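PDB 2BJ0: acetylcholine-binding protein from Bulinus truncatus, which binds acetylcholine as a soluble pentamer homologous to the extracellular ligand-binding domains of nicotinic acetylcholine receptors. Local coordinates for the interface of chains A and B. Numbering follows the deposited sequence. Chains: chain A/B, Acetylcholine-binding protein.

The interface of chains A and B. Residues chain A 16-19; chain B 1-2, 4, 70, 73.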
ATOM      1  N   VAL A  16      22.996  -4.901  -6.862  1.00 27.92           N
ATOM      2  CA  VAL A  16      23.889  -6.058  -6.688  1.00 28.68           C
ATOM      3  C   VAL A  16      24.683  -5.991  -5.373  1.00 28.28           C
ATOM      4  O   VAL A  16      25.143  -4.930  -4.975  1.00 28.93           O
ATOM      5  CB  VAL A  16      24.832  -6.203  -7.926  1.00 28.70           C
ATOM      6  CG1 VAL A  16      25.946  -7.237  -7.707  1.00 29.65           C
ATOM      7  CG2 VAL A  16      24.029  -6.587  -9.163  1.00 29.75           C
ATOM      8  N   ILE A  17      24.832  -7.114  -4.691  1.00 27.96           N
ATOM      9  CA  ILE A  17      25.565  -7.122  -3.441  1.00 28.89           C
ATOM     10  C   ILE A  17      26.958  -6.560  -3.739  1.00 29.36           C
ATOM     11  O   ILE A  17      27.548  -6.908  -4.753  1.00 29.62           O
ATOM     12  CB  ILE A  17      25.597  -8.554  -2.870  1.00 28.87           C
ATOM     13  CG1 ILE A  17      26.120  -8.578  -1.449  1.00 29.24           C
ATOM     14  CG2 ILE A  17      26.338  -9.529  -3.816  1.00 28.25           C
ATOM     15  CD1 ILE A  17      26.082  -9.970  -0.850  1.00 31.86           C
ATOM     16  N   PRO A  18      27.456  -5.656  -2.905  1.00 31.69           N
ATOM     17  CA  PRO A  18      28.771  -5.067  -3.120  1.00 34.28           C
ATOM     18  C   PRO A  18      29.882  -5.953  -2.608  1.00 37.52           C
ATOM     19  O   PRO A  18      30.205  -5.932  -1.422  1.00 38.42           O
ATOM     20  CB  PRO A  18      28.713  -3.773  -2.315  1.00 33.52           C
ATOM     21  CG  PRO A  18      27.717  -3.999  -1.273  1.00 32.49           C
ATOM     22  CD  PRO A  18      26.806  -5.109  -1.703  1.00 31.74           C
ATOM     23  N   LEU A  19      30.480  -6.715  -3.506  1.00 40.94           N
ATOM     24  CA  LEU A  19      31.619  -7.545  -3.145  1.00 43.89           C
ATOM     25  C   LEU A  19      32.932  -6.969  -3.676  1.00 46.89           C
ATOM     26  O   LEU A  19      32.941  -6.122  -4.582  1.00 46.54           O
ATOM     27  CB  LEU A  19      31.412  -8.958  -3.668  1.00 43.34           C
ATOM     28  CG  LEU A  19      30.117  -9.626  -3.221  1.00 41.57           C
ATOM     29  CD1 LEU A  19      29.928 -10.886  -4.019  1.00 41.31           C
ATOM     30  CD2 LEU A  19      30.106  -9.907  -1.749  1.00 37.71           C
TER
ATOM     31  N   GLN B   1      30.410  -5.209 -11.355  1.00 50.50           N
ATOM     32  CA  GLN B   1      30.482  -6.664 -10.997  1.00 50.04           C
ATOM     33  C   GLN B   1      29.695  -7.570 -11.981  1.00 48.99           C
ATOM     34  O   GLN B   1      29.841  -8.801 -11.966  1.00 49.35           O
ATOM     35  CB  GLN B   1      30.018  -6.876  -9.551  1.00 50.84           C
ATOM     36  CG  GLN B   1      30.086  -5.601  -8.700  1.00 53.68           C
ATOM     37  CD  GLN B   1      30.241  -5.873  -7.202  1.00 58.32           C
ATOM     38  OE1 GLN B   1      29.473  -6.658  -6.611  1.00 59.08           O
ATOM     39  NE2 GLN B   1      31.223  -5.206  -6.580  1.00 57.90           N
ATOM     40  N   ILE B   2      28.860  -6.951 -12.820  1.00 46.76           N
ATOM     41  CA  ILE B   2      28.188  -7.631 -13.930  1.00 44.21           C
ATOM     42  C   ILE B   2      28.312  -6.808 -15.251  1.00 43.35           C
ATOM     43  O   ILE B   2      28.754  -5.653 -15.236  1.00 43.62           O
ATOM     44  CB  ILE B   2      26.707  -7.892 -13.557  1.00 44.38           C
ATOM     45  CG1 ILE B   2      25.975  -6.578 -13.232  1.00 43.17           C
ATOM     46  CG2 ILE B   2      26.621  -8.856 -12.381  1.00 43.80           C
ATOM     47  CD1 ILE B   2      24.514  -6.740 -12.909  1.00 43.45           C
ATOM     48  N   TRP B   4      26.842  -4.512 -16.831  1.00 35.29           N
ATOM     49  CA  TRP B   4      25.762  -3.560 -16.518  1.00 34.72           C
ATOM     50  C   TRP B   4      24.967  -3.051 -17.706  1.00 33.91           C
ATOM     51  O   TRP B   4      23.759  -2.794 -17.594  1.00 33.13           O
ATOM     52  CB  TRP B   4      26.306  -2.335 -15.769  1.00 35.69           C
ATOM     53  CG  TRP B   4      26.720  -2.630 -14.373  1.00 37.05           C
ATOM     54  CD1 TRP B   4      27.998  -2.831 -13.906  1.00 38.10           C
ATOM     55  CD2 TRP B   4      25.852  -2.771 -13.248  1.00 37.11           C
ATOM     56  NE1 TRP B   4      27.971  -3.090 -12.555  1.00 37.22           N
ATOM     57  CE2 TRP B   4      26.667  -3.063 -12.121  1.00 37.18           C
ATOM     58  CE3 TRP B   4      24.459  -2.694 -13.074  1.00 36.58           C
ATOM     59  CZ2 TRP B   4      26.139  -3.266 -10.841  1.00 34.98           C
ATOM     60  CZ3 TRP B   4      23.930  -2.901 -11.807  1.00 38.21           C
ATOM     61  CH2 TRP B   4      24.777  -3.182 -10.700  1.00 37.00           C
ATOM     62  N   LEU B  70      31.444 -13.963 -10.004  1.00 49.52           N
ATOM     63  CA  LEU B  70      30.177 -14.450  -9.455  1.00 47.79           C
ATOM     64  C   LEU B  70      29.730 -15.684 -10.209  1.00 46.29           C
ATOM     65  O   LEU B  70      29.886 -15.746 -11.416  1.00 46.42           O
ATOM     66  CB  LEU B  70      29.085 -13.373  -9.568  1.00 47.56           C
ATOM     67  CG  LEU B  70      29.251 -12.043  -8.829  1.00 48.24           C
ATOM     68  CD1 LEU B  70      27.956 -11.229  -8.852  1.00 46.98           C
ATOM     69  CD2 LEU B  70      29.709 -12.267  -7.403  1.00 49.72           C
ATOM     70  N   VAL B  73      23.856 -14.247  -9.763  1.00 32.31           N
ATOM     71  CA  VAL B  73      23.605 -12.912  -9.263  1.00 30.22           C
ATOM     72  C   VAL B  73      22.129 -12.744  -8.927  1.00 29.31           C
ATOM     73  O   VAL B  73      21.260 -13.100  -9.722  1.00 27.62           O
ATOM     74  CB  VAL B  73      24.094 -11.813 -10.257  1.00 30.21           C
ATOM     75  CG1 VAL B  73      23.358 -11.871 -11.596  1.00 29.46           C
ATOM     76  CG2 VAL B  73      24.001 -10.397  -9.625  1.00 29.77           C
TER
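As modelled, the terminal amide of B:Gln1 docks tip-on against the backbone of A:Leu19, pairing with both its N-H and its carbonyl. In this orientation the backbone N of A:Leu19 gives a nearly straight hydrogen bond to the amide oxygen OE1 of B:Gln1, 3.3 Å long, arriving in the carbonyl plane on a lone pair. In return NE2 of B:Gln1 would donate to the carbonyl O of A:Leu19 at 2.8 Å. That bond is more bent, 130° at the hydrogen, and the acceptor is tilted out of the amide plane. OE1 of B:Gln1 also lies 2.7 Å from the carbonyl O of A:Ile17, a clash between two acceptors; turning the amide over would move the conflict to A:Leu19 O, so the placement of the group is doubtful.

Beside this polar pairing, A:Val16 directs CG2 into an apolar patch of chain B, while CG1, anti to the backbone N (chi1 170°), lies alongside the B:Gln1 amide. CG2 of A:Val16 meets the CD1 tip of B:Ile2 at 3.8 Å and also touches CH2 on the rim of the B:Trp4 ring and CG2 of B:Val73. Behind them, CG1 of B:Ile2 sits over the centre of the B:Trp4 indole, 3.7 Å above its plane, and the ring thus supports the B:Ile2 side chain. The patch joins the loop after helix 4-12 of one subunit to the N-terminal residues, the start of helix 4-12, and the loop and strand 72-76 of its neighbour in the pentamer. At its other end, the methyl CD1 of A:Leu19 rests 3.7 Å from CD2 of B:Leu70.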